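DNA sulfur modification protein DndE (Escherichia coli, PDB 4LRV) takes part in DNA phosphorothioation, the sulfur modification of the DNA backbone, and probably binds DNA. Local coordinates at residues A[34-39]-A[95-100]; A[4-9]-A[58-63]; A[30-35]-A[64-69]. One frame throughout, in Å; residues are numbered along the deposited sequence.

Interaction 1 (A[34-39]-A[95-100]); sequences LAFFRS and AAHVED
Two helices of this small, mostly helical protein cross here almost at right angles: the axes of 34-39 and 95-100 run 89° apart and close to 7.0 Å. A35 and S39, small residues facing the second helix, are consistent with so close a crossing. A35 is the first to touch; its CB sits 3.3 Å from V98 O, with V98 CG1 next to it. At F36 the ring swings anti to the backbone N (chi1 -176°) and is carried over to H97, so that F36 CD1 lies 3.4 Å from H97 CB. The two rings cross obliquely, their planes 76° apart, while F36 CB leans on V98 CG2 at 4.1 Å. T74 and L78 of helix 71-81 and W94 also pack against the phenyl group. One turn beyond A35, S39 points into the crossing as well, its OG anti to the backbone N. That hydroxyl lies near the imidazole plane of H97, at the ring edge, 2.9 Å from H97 CD2. F44 meets the same imidazole edge-to-face. The hydroxyl of the buried S39 finds its polar partner three residues beyond H97 on the second helix, donating to D100: S39 OG reaches D100 OD2 at 2.7 Å, on the lone pair anti to the other carboxylate oxygen.

Interaction 2 (A[4-9]-A[58-63]); sequences PNRMAL and TLVLDK
Segments 4-9 and 58-63 run antiparallel, their end-to-end directions 150° apart, and meet in a very short two-stranded sheet. M7 and L61 form the hydrogen-bonded pair: M7 N gives a bond of 3.0 Å to L61 O, lying in the carbonyl plane, whereas the return bond from L61 N to M7 O is weak and bent. R6 and D62 form the neighbouring non-hydrogen-bonded pair, with CA atoms 4.1 Å apart and side chains that diverge. Beyond it, K63 N meets N5 O at 2.7 Å in an almost straight bond (N-H...O 179°), just where the second segment turns into helix 63-67.

K63 adds a side-chain grip. Its chain starts anti to the backbone N and bends at chi3 (63°), passing alongside P4 so that K63 NZ comes 3.0 Å from P4 O, above the carbonyl plane; the same ammonium also bonds L3 O. The aliphatic part of R6 crosses V60 at about a right angle, R6 CD lying 3.7 Å from V60 CG1. Its guanidinium lies beside the D62 carboxylate, but the separation of 4.1 Å between R6 NE and D62 OD1, with the oxygen well out of the guanidinium plane, leaves only an attraction of charges. Both groups find salt bridges across the interface, R6 with E41, and D62 with R38, both of a neighbouring subunit. M7, a selenomethionine, shares a sheet face with L61 and packs against W94.

In the ribbon-helix-helix proteins with which the family is grouped, an N-terminal strand precedes two helices, and strand 6-7 with helices 11-23 and 28-40 is consistent with that order. Here the strand pairs within its own chain, as a two-residue antiparallel pairing that forms part of a subunit interface.

Interaction 3 (A[30-35]-A[64-69]); sequences IAARLA and ITWLGE
R33 brings its guanidinium to the C-terminal end of helix 63-67 and bonds two successive backbone carbonyls. The stronger bond runs from R33 NE to W66 O, 2.9 Å long and nearly straight (N-H...O 173°); the second, from R33 NH2 to T65 O, is longer at 3.3 Å and more bent. Both oxygens lie in the guanidinium plane, at its edge, which fixes the rotation of the group, although each carbonyl receives its N-H from above its own plane. T65 O has a further donor in N29 ND2. The side chain gets there by running extended from CG to NE, with CG beside the backbone N.

L67 O takes a different position, 2.9 Å from R33 NE but over the guanidinium face, where no N-H points at it; it bonds T70 OG1 instead. A positive group beside these carbonyls would probably be stabilised by the helix end. G68 N lies over the same face, as the backbone leaves the helix with a positive phi of 61°.

Apolar packing adds a smaller share. A32 CB faces the second segment and touches the benzene part of the indole at W66 CE3, 3.9 Å away. W66 continues into the core, its NE1 bonded to M7 O and its ring edge-to-face with W94 of helix 87-103, while V98 of that helix covers A32; helix 28-40 is thus packed against both 63-67 and 87-103.

Overall arrangement
From the N terminus, strand 6-7 pairs with strand 61-62: interaction 2 closes a loop of 48 residues, which carries helices 11-23 and 28-40. Helix 28-40 starts two contacts, and interactions 1 and 3 share L34 and A35. Both start from the same stretch of that helix, and interaction 3 returns to it first, at 64-69, interaction 1 later, at 95-100. Interaction 2 crosses both, its segments alternating with theirs. Their centres are about 10 Å (1 and 3), 11 Å (2 and 3) and 15 Å (1 and 2) apart. L9 touches A95, V98 and W66, thereby joining the N-terminal segment to helices 87-103 and 63-67.

Interaction 1 (A[34-39]-A[95-100])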
ATOM      1  N   LEU A  34      -6.697  11.259   9.491  1.00 14.36           N
ATOM      2  CA  LEU A  34      -6.842  12.454   8.662  1.00 14.49           C
ATOM      3  C   LEU A  34      -7.807  13.490   9.248  1.00 14.49           C
ATOM      4  O   LEU A  34      -7.533  14.684   9.216  1.00 14.84           O
ATOM      5  CB  LEU A  34      -7.293  12.067   7.256  1.00 14.36           C
ATOM      6  CG  LEU A  34      -6.432  11.038   6.529  1.00 14.60           C
ATOM      7  CD1 LEU A  34      -7.126  10.612   5.252  1.00 13.94           C
ATOM      8  CD2 LEU A  34      -5.005  11.574   6.252  1.00 14.70           C
ATOM      9  N   ALA A  35      -8.934  13.032   9.773  1.00 14.50           N
ATOM     10  CA  ALA A  35      -9.892  13.925  10.410  1.00 14.41           C
ATOM     11  C   ALA A  35      -9.261  14.607  11.630  1.00 14.63           C
ATOM     12  O   ALA A  35      -9.289  15.828  11.737  1.00 14.93           O
ATOM     13  CB  ALA A  35     -11.128  13.161  10.793  1.00 14.08           C
ATOM     14  N   PHE A  36      -8.661  13.823  12.528  1.00 14.37           N
ATOM     15  CA  PHE A  36      -7.957  14.378  13.685  1.00 13.75           C
ATOM     16  C   PHE A  36      -7.017  15.522  13.300  1.00 14.03           C
ATOM     17  O   PHE A  36      -7.084  16.605  13.885  1.00 13.31           O
ATOM     18  CB  PHE A  36      -7.182  13.291  14.451  1.00 13.34           C
ATOM     19  CG  PHE A  36      -6.514  13.792  15.708  1.00 12.30           C
ATOM     20  CD1 PHE A  36      -7.251  14.018  16.859  1.00 11.04           C
ATOM     21  CD2 PHE A  36      -5.145  14.046  15.736  1.00 12.71           C
ATOM     22  CE1 PHE A  36      -6.645  14.490  18.017  1.00 10.93           C
ATOM     23  CE2 PHE A  36      -4.523  14.519  16.898  1.00 11.95           C
ATOM     24  CZ  PHE A  36      -5.283  14.742  18.037  1.00 11.53           C
ATOM     25  N   PHE A  37      -6.144  15.283  12.321  1.00 14.57           N
ATOM     26  CA  PHE A  37      -5.144  16.296  11.956  1.00 15.17           C
ATOM     27  C   PHE A  37      -5.697  17.499  11.192  1.00 15.85           C
ATOM     28  O   PHE A  37      -5.137  18.584  11.285  1.00 15.88           O
ATOM     29  CB  PHE A  37      -3.934  15.687  11.242  1.00 14.87           C
ATOM     30  CG  PHE A  37      -3.056  14.872  12.145  1.00 14.01           C
ATOM     31  CD1 PHE A  37      -2.461  15.450  13.260  1.00 13.26           C
ATOM     32  CD2 PHE A  37      -2.840  13.525  11.894  1.00 13.18           C
ATOM     33  CE1 PHE A  37      -1.671  14.705  14.115  1.00 13.49           C
ATOM     34  CE2 PHE A  37      -2.045  12.764  12.739  1.00 13.78           C
ATOM     35  CZ  PHE A  37      -1.453  13.356  13.856  1.00 14.08           C
ATOM     36  N   ARG A  38      -6.793  17.333  10.456  1.00 16.04           N
ATOM     37  CA  ARG A  38      -7.342  18.487   9.775  1.00 17.25           C
ATOM     38  C   ARG A  38      -8.107  19.336  10.789  1.00 17.28           C
ATOM     39  O   ARG A  38      -8.215  20.548  10.664  1.00 17.99           O
ATOM     40  CB  ARG A  38      -8.167  18.099   8.530  1.00 18.01           C
ATOM     41  CG  ARG A  38      -9.668  17.954   8.718  1.00 19.98           C
ATOM     42  CD  ARG A  38     -10.397  18.040   7.373  1.00 23.85           C
ATOM     43  NE  ARG A  38      -9.975  16.998   6.434  1.00 27.12           N
ATOM     44  CZ  ARG A  38     -10.617  15.843   6.234  1.00 28.34           C
ATOM     45  NH1 ARG A  38     -11.726  15.552   6.911  1.00 27.10           N
ATOM     46  NH2 ARG A  38     -10.143  14.962   5.354  1.00 29.57           N
ATOM     47  N   SER A  39      -8.600  18.684  11.826  1.00 16.82           N
ATOM     48  CA  SER A  39      -9.263  19.377  12.907  1.00 15.97           C
ATOM     49  C   SER A  39      -8.253  20.155  13.756  1.00 15.79           C
ATOM     50  O   SER A  39      -8.423  21.337  14.057  1.00 16.17           O
ATOM     51  CB  SER A  39      -9.991  18.362  13.761  1.00 15.29           C
ATOM     52  OG  SER A  39     -10.704  19.007  14.774  1.00 15.80           O
ATOM     53  N   ALA A  95     -11.605  12.083  20.315  1.00 12.11           N
ATOM     54  CA  ALA A  95     -12.870  11.832  19.615  1.00 12.48           C
ATOM     55  C   ALA A  95     -13.525  13.104  19.073  1.00 12.40           C
ATOM     56  O   ALA A  95     -13.969  13.139  17.930  1.00 12.31           O
ATOM     57  CB  ALA A  95     -13.841  11.075  20.516  1.00 12.17           C
ATOM     58  N   ALA A  96     -13.580  14.149  19.893  1.00 12.40           N
ATOM     59  CA  ALA A  96     -14.149  15.412  19.462  1.00 12.62           C
ATOM     60  C   ALA A  96     -13.425  15.933  18.216  1.00 13.28           C
ATOM     61  O   ALA A  96     -14.070  16.411  17.277  1.00 13.50           O
ATOM     62  CB  ALA A  96     -14.105  16.435  20.588  1.00 12.34           C
ATOM     63  N   HIS A  97     -12.093  15.830  18.214  1.00 12.88           N
ATOM     64  CA  HIS A  97     -11.291  16.208  17.067  1.00 12.93           C
ATOM     65  C   HIS A  97     -11.545  15.350  15.830  1.00 13.12           C
ATOM     66  O   HIS A  97     -11.537  15.861  14.718  1.00 13.02           O
ATOM     67  CB  HIS A  97      -9.798  16.209  17.410  1.00 12.89           C
ATOM     68  CG  HIS A  97      -9.303  17.525  17.916  1.00 12.45           C
ATOM     69  ND1 HIS A  97      -8.795  17.695  19.188  1.00 11.51           N
ATOM     70  CD2 HIS A  97      -9.274  18.744  17.330  1.00 11.64           C
ATOM     71  CE1 HIS A  97      -8.453  18.959  19.354  1.00 11.70           C
ATOM     72  NE2 HIS A  97      -8.734  19.617  18.242  1.00 12.27           N
ATOM     73  N   VAL A  98     -11.768  14.053  16.010  1.00 13.46           N
ATOM     74  CA  VAL A  98     -12.072  13.210  14.854  1.00 13.70           C
ATOM     75  C   VAL A  98     -13.413  13.630  14.253  1.00 14.11           C
ATOM     76  O   VAL A  98     -13.530  13.789  13.033  1.00 13.80           O
ATOM     77  CB  VAL A  98     -12.008  11.698  15.177  1.00 13.40           C
ATOM     78  CG1 VAL A  98     -12.410  10.886  13.968  1.00 13.33           C
ATOM     79  CG2 VAL A  98     -10.600  11.316  15.580  1.00 13.20           C
ATOM     80  N   GLU A  99     -14.395  13.860  15.125  1.00 14.61           N
ATOM     81  CA  GLU A  99     -15.728  14.314  14.711  1.00 15.80           C
ATOM     82  C   GLU A  99     -15.666  15.648  13.981  1.00 15.75           C
ATOM     83  O   GLU A  99     -16.247  15.798  12.904  1.00 16.01           O
ATOM     84  CB  GLU A  99     -16.660  14.424  15.923  1.00 16.29           C
ATOM     85  CG  GLU A  99     -18.002  15.085  15.673  1.00 19.24           C
ATOM     86  CD  GLU A  99     -18.687  15.531  16.973  1.00 24.55           C
ATOM     87  OE1 GLU A  99     -18.031  15.494  18.051  1.00 26.21           O
ATOM     88  OE2 GLU A  99     -19.885  15.917  16.927  1.00 25.97           O
ATOM     89  N   ASP A 100     -14.961  16.612  14.564  1.00 15.62           N
ATOM     90  CA  ASP A 100     -14.844  17.937  13.960  1.00 15.52           C
ATOM     91  C   ASP A 100     -14.184  17.843  12.580  1.00 15.80           C
ATOM     92  O   ASP A 100     -14.744  18.292  11.592  1.00 15.27           O
ATOM     93  CB  ASP A 100     -14.071  18.874  14.883  1.00 15.56           C
ATOM     94  CG  ASP A 100     -13.839  20.228  14.263  1.00 16.48           C
ATOM     95  OD1 ASP A 100     -14.807  21.021  14.205  1.00 17.96           O
ATOM     96  OD2 ASP A 100     -12.693  20.496  13.826  1.00 16.66           O
TER

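Interaction 2 (A[4-9]-A[58-63])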
ATOM      1  N   PRO A   4      -5.602   5.592  26.398  1.00 18.47           N
ATOM      2  CA  PRO A   4      -5.630   4.204  26.833  1.00 18.61           C
ATOM      3  C   PRO A   4      -5.173   3.265  25.721  1.00 19.12           C
ATOM      4  O   PRO A   4      -4.880   3.722  24.623  1.00 19.29           O
ATOM      5  CB  PRO A   4      -7.113   3.974  27.164  1.00 18.21           C
ATOM      6  CG  PRO A   4      -7.833   4.949  26.363  1.00 17.77           C
ATOM      7  CD  PRO A   4      -6.958   6.152  26.265  1.00 18.20           C
ATOM      8  N   ASN A   5      -5.114   1.968  26.012  1.00 19.77           N
ATOM      9  CA  ASN A   5      -4.763   0.953  25.015  1.00 20.55           C
ATOM     10  C   ASN A   5      -5.819   0.811  23.915  1.00 18.97           C
ATOM     11  O   ASN A   5      -5.502   0.431  22.787  1.00 18.35           O
ATOM     12  CB  ASN A   5      -4.530  -0.406  25.694  1.00 22.20           C
ATOM     13  CG  ASN A   5      -5.810  -1.000  26.288  1.00 26.93           C
ATOM     14  OD1 ASN A   5      -6.111  -2.184  26.092  1.00 31.51           O
ATOM     15  ND2 ASN A   5      -6.572  -0.177  27.018  1.00 29.78           N
ATOM     16  N   ARG A   6      -7.073   1.101  24.253  1.00 17.60           N
ATOM     17  CA  ARG A   6      -8.160   1.018  23.284  1.00 16.92           C
ATOM     18  C   ARG A   6      -9.272   2.037  23.543  1.00 16.28           C
ATOM     19  O   ARG A   6      -9.488   2.471  24.674  1.00 15.89           O
ATOM     20  CB  ARG A   6      -8.719  -0.409  23.180  1.00 17.12           C
ATOM     21  CG  ARG A   6      -9.104  -1.033  24.485  1.00 18.27           C
ATOM     22  CD  ARG A   6      -9.772  -2.358  24.255  1.00 21.50           C
ATOM     23  NE  ARG A   6      -8.894  -3.505  24.474  1.00 24.20           N
ATOM     24  CZ  ARG A   6      -9.328  -4.688  24.914  1.00 24.68           C
ATOM     25  NH1 ARG A   6     -10.617  -4.865  25.179  1.00 24.42           N
ATOM     26  NH2 ARG A   6      -8.477  -5.687  25.111  1.00 24.94           N
HETATM   27  N   MSE A   7      -9.963   2.430  22.476  1.00 15.61           N
HETATM   28  CA  MSE A   7     -11.004   3.442  22.596  1.00 15.25           C
HETATM   29  C   MSE A   7     -12.042   3.314  21.512  1.00 13.98           C
HETATM   30  O   MSE A   7     -11.829   2.611  20.524  1.00 13.59           O
HETATM   31  CB  MSE A   7     -10.405   4.851  22.547  1.00 16.13           C
HETATM   32  CG  MSE A   7      -9.607   5.143  21.315  1.00 20.66           C
HETATM   33 SE   MSE A   7      -7.699   5.311  21.693  1.00 35.31          SE
HETATM   34  CE  MSE A   7      -7.253   3.458  21.756  1.00 30.36           C
ATOM     35  N   ALA A   8     -13.157   4.010  21.712  1.00 13.19           N
ATOM     36  CA  ALA A   8     -14.247   4.058  20.749  1.00 12.93           C
ATOM     37  C   ALA A   8     -14.554   5.503  20.338  1.00 12.66           C
ATOM     38  O   ALA A   8     -14.277   6.437  21.085  1.00 12.02           O
ATOM     39  CB  ALA A   8     -15.494   3.394  21.331  1.00 13.05           C
ATOM     40  N   LEU A   9     -15.108   5.673  19.139  1.00 12.74           N
ATOM     41  CA  LEU A   9     -15.650   6.956  18.707  1.00 13.19           C
ATOM     42  C   LEU A   9     -17.149   7.018  19.016  1.00 13.65           C
ATOM     43  O   LEU A   9     -17.708   6.096  19.598  1.00 13.20           O
ATOM     44  CB  LEU A   9     -15.400   7.158  17.209  1.00 13.10           C
ATOM     45  CG  LEU A   9     -13.926   7.396  16.888  1.00 13.15           C
ATOM     46  CD1 LEU A   9     -13.677   7.420  15.400  1.00 13.40           C
ATOM     47  CD2 LEU A   9     -13.451   8.691  17.521  1.00 12.92           C
ATOM     48  N   THR A  58     -19.821   1.525  17.740  1.00 18.05           N
ATOM     49  CA  THR A  58     -19.946   0.084  17.739  1.00 17.79           C
ATOM     50  C   THR A  58     -18.688  -0.626  18.246  1.00 17.81           C
ATOM     51  O   THR A  58     -18.782  -1.622  18.960  1.00 18.10           O
ATOM     52  CB  THR A  58     -20.248  -0.383  16.310  1.00 17.60           C
ATOM     53  OG1 THR A  58     -21.365   0.358  15.812  1.00 17.32           O
ATOM     54  CG2 THR A  58     -20.560  -1.865  16.264  1.00 17.64           C
ATOM     55  N   LEU A  59     -17.518  -0.107  17.881  1.00 17.44           N
ATOM     56  CA  LEU A  59     -16.263  -0.838  18.059  1.00 17.19           C
ATOM     57  C   LEU A  59     -15.298  -0.184  19.028  1.00 16.84           C
ATOM     58  O   LEU A  59     -15.028   1.006  18.913  1.00 17.23           O
ATOM     59  CB  LEU A  59     -15.567  -1.000  16.700  1.00 17.04           C
ATOM     60  CG  LEU A  59     -15.820  -2.284  15.909  1.00 17.73           C
ATOM     61  CD1 LEU A  59     -17.236  -2.819  16.124  1.00 17.47           C
ATOM     62  CD2 LEU A  59     -15.530  -2.069  14.417  1.00 17.70           C
ATOM     63  N   VAL A  60     -14.765  -0.964  19.967  1.00 16.22           N
ATOM     64  CA  VAL A  60     -13.636  -0.503  20.785  1.00 15.70           C
ATOM     65  C   VAL A  60     -12.348  -1.074  20.174  1.00 15.38           C
ATOM     66  O   VAL A  60     -11.994  -2.233  20.414  1.00 15.41           O
ATOM     67  CB  VAL A  60     -13.750  -0.956  22.267  1.00 16.02           C
ATOM     68  CG1 VAL A  60     -12.623  -0.362  23.085  1.00 16.07           C
ATOM     69  CG2 VAL A  60     -15.088  -0.574  22.872  1.00 15.71           C
ATOM     70  N   LEU A  61     -11.666  -0.275  19.361  1.00 14.63           N
ATOM     71  CA  LEU A  61     -10.455  -0.740  18.682  1.00 14.22           C
ATOM     72  C   LEU A  61      -9.205  -0.347  19.435  1.00 14.24           C
ATOM     73  O   LEU A  61      -9.191   0.654  20.135  1.00 14.74           O
ATOM     74  CB  LEU A  61     -10.378  -0.185  17.261  1.00 13.84           C
ATOM     75  CG  LEU A  61     -11.619  -0.383  16.400  1.00 14.09           C
ATOM     76  CD1 LEU A  61     -11.491   0.425  15.137  1.00 13.55           C
ATOM     77  CD2 LEU A  61     -11.876  -1.865  16.099  1.00 14.19           C
ATOM     78  N   ASP A  62      -8.154  -1.140  19.284  1.00 14.45           N
ATOM     79  CA  ASP A  62      -6.839  -0.797  19.817  1.00 14.97           C
ATOM     80  C   ASP A  62      -6.349   0.551  19.324  1.00 14.65           C
ATOM     81  O   ASP A  62      -6.557   0.924  18.164  1.00 15.00           O
ATOM     82  CB  ASP A  62      -5.805  -1.852  19.420  1.00 15.41           C
ATOM     83  CG  ASP A  62      -6.173  -3.234  19.886  1.00 17.35           C
ATOM     84  OD1 ASP A  62      -6.815  -3.369  20.947  1.00 17.61           O
ATOM     85  OD2 ASP A  62      -5.811  -4.198  19.179  1.00 20.39           O
ATOM     86  N   LYS A  63      -5.680   1.275  20.208  1.00 14.60           N
ATOM     87  CA  LYS A  63      -5.031   2.529  19.851  1.00 14.77           C
ATOM     88  C   LYS A  63      -4.176   2.422  18.591  1.00 14.35           C
ATOM     89  O   LYS A  63      -4.155   3.340  17.776  1.00 14.20           O
ATOM     90  CB  LYS A  63      -4.183   3.038  21.013  1.00 15.07           C
ATOM     91  CG  LYS A  63      -3.653   4.455  20.802  1.00 16.09           C
ATOM     92  CD  LYS A  63      -3.160   5.070  22.105  1.00 17.01           C
ATOM     93  CE  LYS A  63      -1.987   4.293  22.697  1.00 17.27           C
ATOM     94  NZ  LYS A  63      -1.965   4.438  24.169  1.00 16.83           N
TER

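Interaction 3 (A[30-35]-A[64-69])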
ATOM      1  N   ILE A  30      -8.018   5.046   8.953  1.00 13.71           N
ATOM      2  CA  ILE A  30      -7.150   6.009   8.279  1.00 13.77           C
ATOM      3  C   ILE A  30      -7.835   7.369   8.196  1.00 13.65           C
ATOM      4  O   ILE A  30      -7.179   8.400   8.278  1.00 13.57           O
ATOM      5  CB  ILE A  30      -6.738   5.541   6.854  1.00 13.91           C
ATOM      6  CG1 ILE A  30      -5.697   4.414   6.934  1.00 14.85           C
ATOM      7  CG2 ILE A  30      -6.180   6.711   6.045  1.00 13.03           C
ATOM      8  CD1 ILE A  30      -5.436   3.693   5.606  1.00 15.47           C
ATOM      9  N   ALA A  31      -9.155   7.360   8.017  1.00 13.73           N
ATOM     10  CA  ALA A  31      -9.917   8.594   7.931  1.00 13.63           C
ATOM     11  C   ALA A  31      -9.947   9.294   9.284  1.00 13.25           C
ATOM     12  O   ALA A  31      -9.978  10.522   9.355  1.00 13.34           O
ATOM     13  CB  ALA A  31     -11.314   8.308   7.464  1.00 14.21           C
ATOM     14  N   ALA A  32      -9.938   8.506  10.356  1.00 12.32           N
ATOM     15  CA  ALA A  32      -9.884   9.050  11.691  1.00 12.00           C
ATOM     16  C   ALA A  32      -8.564   9.814  11.910  1.00 12.66           C
ATOM     17  O   ALA A  32      -8.553  10.886  12.520  1.00 12.71           O
ATOM     18  CB  ALA A  32     -10.071   7.947  12.712  1.00 11.56           C
ATOM     19  N   ARG A  33      -7.460   9.275  11.394  1.00 13.00           N
ATOM     20  CA  ARG A  33      -6.180   9.971  11.466  1.00 13.64           C
ATOM     21  C   ARG A  33      -6.237  11.300  10.744  1.00 14.35           C
ATOM     22  O   ARG A  33      -5.891  12.340  11.322  1.00 14.78           O
ATOM     23  CB  ARG A  33      -5.068   9.122  10.873  1.00 13.37           C
ATOM     24  CG  ARG A  33      -4.847   7.856  11.639  1.00 13.30           C
ATOM     25  CD  ARG A  33      -3.876   6.978  10.945  1.00 13.26           C
ATOM     26  NE  ARG A  33      -4.120   5.606  11.350  1.00 14.54           N
ATOM     27  CZ  ARG A  33      -3.531   4.550  10.810  1.00 15.28           C
ATOM     28  NH1 ARG A  33      -2.650   4.703   9.826  1.00 14.13           N
ATOM     29  NH2 ARG A  33      -3.837   3.337  11.259  1.00 16.23           N
ATOM     30  N   LEU A  34      -6.697  11.259   9.491  1.00 14.36           N
ATOM     31  CA  LEU A  34      -6.842  12.454   8.662  1.00 14.49           C
ATOM     32  C   LEU A  34      -7.807  13.490   9.248  1.00 14.49           C
ATOM     33  O   LEU A  34      -7.533  14.684   9.216  1.00 14.84           O
ATOM     34  CB  LEU A  34      -7.293  12.067   7.256  1.00 14.36           C
ATOM     35  CG  LEU A  34      -6.432  11.038   6.529  1.00 14.60           C
ATOM     36  CD1 LEU A  34      -7.126  10.612   5.252  1.00 13.94           C
ATOM     37  CD2 LEU A  34      -5.005  11.574   6.252  1.00 14.70           C
ATOM     38  N   ALA A  35      -8.934  13.032   9.773  1.00 14.50           N
ATOM     39  CA  ALA A  35      -9.892  13.925  10.410  1.00 14.41           C
ATOM     40  C   ALA A  35      -9.261  14.607  11.630  1.00 14.63           C
ATOM     41  O   ALA A  35      -9.289  15.828  11.737  1.00 14.93           O
ATOM     42  CB  ALA A  35     -11.128  13.161  10.793  1.00 14.08           C
ATOM     43  N   ILE A  64      -3.491   1.295  18.428  1.00 14.20           N
ATOM     44  CA  ILE A  64      -2.580   1.119  17.303  1.00 14.33           C
ATOM     45  C   ILE A  64      -3.364   0.972  16.013  1.00 13.63           C
ATOM     46  O   ILE A  64      -2.953   1.466  14.962  1.00 13.21           O
ATOM     47  CB  ILE A  64      -1.654  -0.086  17.486  1.00 14.91           C
ATOM     48  CG1 ILE A  64      -1.183  -0.181  18.934  1.00 15.97           C
ATOM     49  CG2 ILE A  64      -0.454   0.032  16.535  1.00 15.73           C
ATOM     50  CD1 ILE A  64      -0.035  -1.162  19.149  1.00 18.16           C
ATOM     51  N   THR A  65      -4.500   0.297  16.109  1.00 13.03           N
ATOM     52  CA  THR A  65      -5.416   0.180  14.995  1.00 12.54           C
ATOM     53  C   THR A  65      -5.894   1.560  14.548  1.00 12.27           C
ATOM     54  O   THR A  65      -5.863   1.869  13.358  1.00 11.84           O
ATOM     55  CB  THR A  65      -6.639  -0.683  15.351  1.00 12.37           C
ATOM     56  OG1 THR A  65      -6.208  -1.905  15.957  1.00 12.66           O
ATOM     57  CG2 THR A  65      -7.429  -1.000  14.111  1.00 11.24           C
ATOM     58  N   TRP A  66      -6.338   2.376  15.503  1.00 11.97           N
ATOM     59  CA  TRP A  66      -6.817   3.711  15.183  1.00 12.09           C
ATOM     60  C   TRP A  66      -5.699   4.589  14.641  1.00 12.39           C
ATOM     61  O   TRP A  66      -5.863   5.231  13.596  1.00 12.82           O
ATOM     62  CB  TRP A  66      -7.418   4.409  16.404  1.00 12.08           C
ATOM     63  CG  TRP A  66      -8.804   3.973  16.809  1.00 11.72           C
ATOM     64  CD1 TRP A  66      -9.151   3.376  17.982  1.00 11.52           C
ATOM     65  CD2 TRP A  66     -10.021   4.141  16.069  1.00 11.31           C
ATOM     66  NE1 TRP A  66     -10.498   3.143  18.015  1.00 11.89           N
ATOM     67  CE2 TRP A  66     -11.061   3.606  16.856  1.00 11.43           C
ATOM     68  CE3 TRP A  66     -10.336   4.686  14.814  1.00 11.26           C
ATOM     69  CZ2 TRP A  66     -12.396   3.599  16.436  1.00 11.07           C
ATOM     70  CZ3 TRP A  66     -11.665   4.681  14.400  1.00 11.02           C
ATOM     71  CH2 TRP A  66     -12.675   4.134  15.209  1.00 10.63           C
ATOM     72  N   LEU A  67      -4.568   4.614  15.342  1.00 12.31           N
ATOM     73  CA  LEU A  67      -3.548   5.623  15.072  1.00 12.91           C
ATOM     74  C   LEU A  67      -2.454   5.190  14.122  1.00 13.71           C
ATOM     75  O   LEU A  67      -1.984   6.003  13.335  1.00 13.99           O
ATOM     76  CB  LEU A  67      -2.960   6.206  16.375  1.00 12.40           C
ATOM     77  CG  LEU A  67      -4.011   6.716  17.381  1.00 11.70           C
ATOM     78  CD1 LEU A  67      -3.349   7.368  18.585  1.00 10.68           C
ATOM     79  CD2 LEU A  67      -5.019   7.671  16.715  1.00  9.89           C
ATOM     80  N   GLY A  68      -2.051   3.922  14.195  1.00 14.70           N
ATOM     81  CA  GLY A  68      -0.969   3.398  13.349  1.00 15.90           C
ATOM     82  C   GLY A  68       0.344   4.119  13.588  1.00 16.71           C
ATOM     83  O   GLY A  68       0.659   4.449  14.729  1.00 16.76           O
ATOM     84  N   GLU A  69       1.090   4.377  12.510  1.00 17.68           N
ATOM     85  CA  GLU A  69       2.361   5.118  12.578  1.00 18.75           C
ATOM     86  C   GLU A  69       2.182   6.549  13.103  1.00 17.85           C
ATOM     87  O   GLU A  69       3.164   7.214  13.462  1.00 17.63           O
ATOM     88  CB  GLU A  69       3.032   5.205  11.198  1.00 19.68           C
ATOM     89  CG  GLU A  69       2.871   3.989  10.299  1.00 23.97           C
ATOM     90  CD  GLU A  69       3.981   2.970  10.471  1.00 28.41           C
ATOM     91  OE1 GLU A  69       4.520   2.500   9.436  1.00 28.95           O
ATOM     92  OE2 GLU A  69       4.317   2.651  11.639  1.00 30.45           O
TER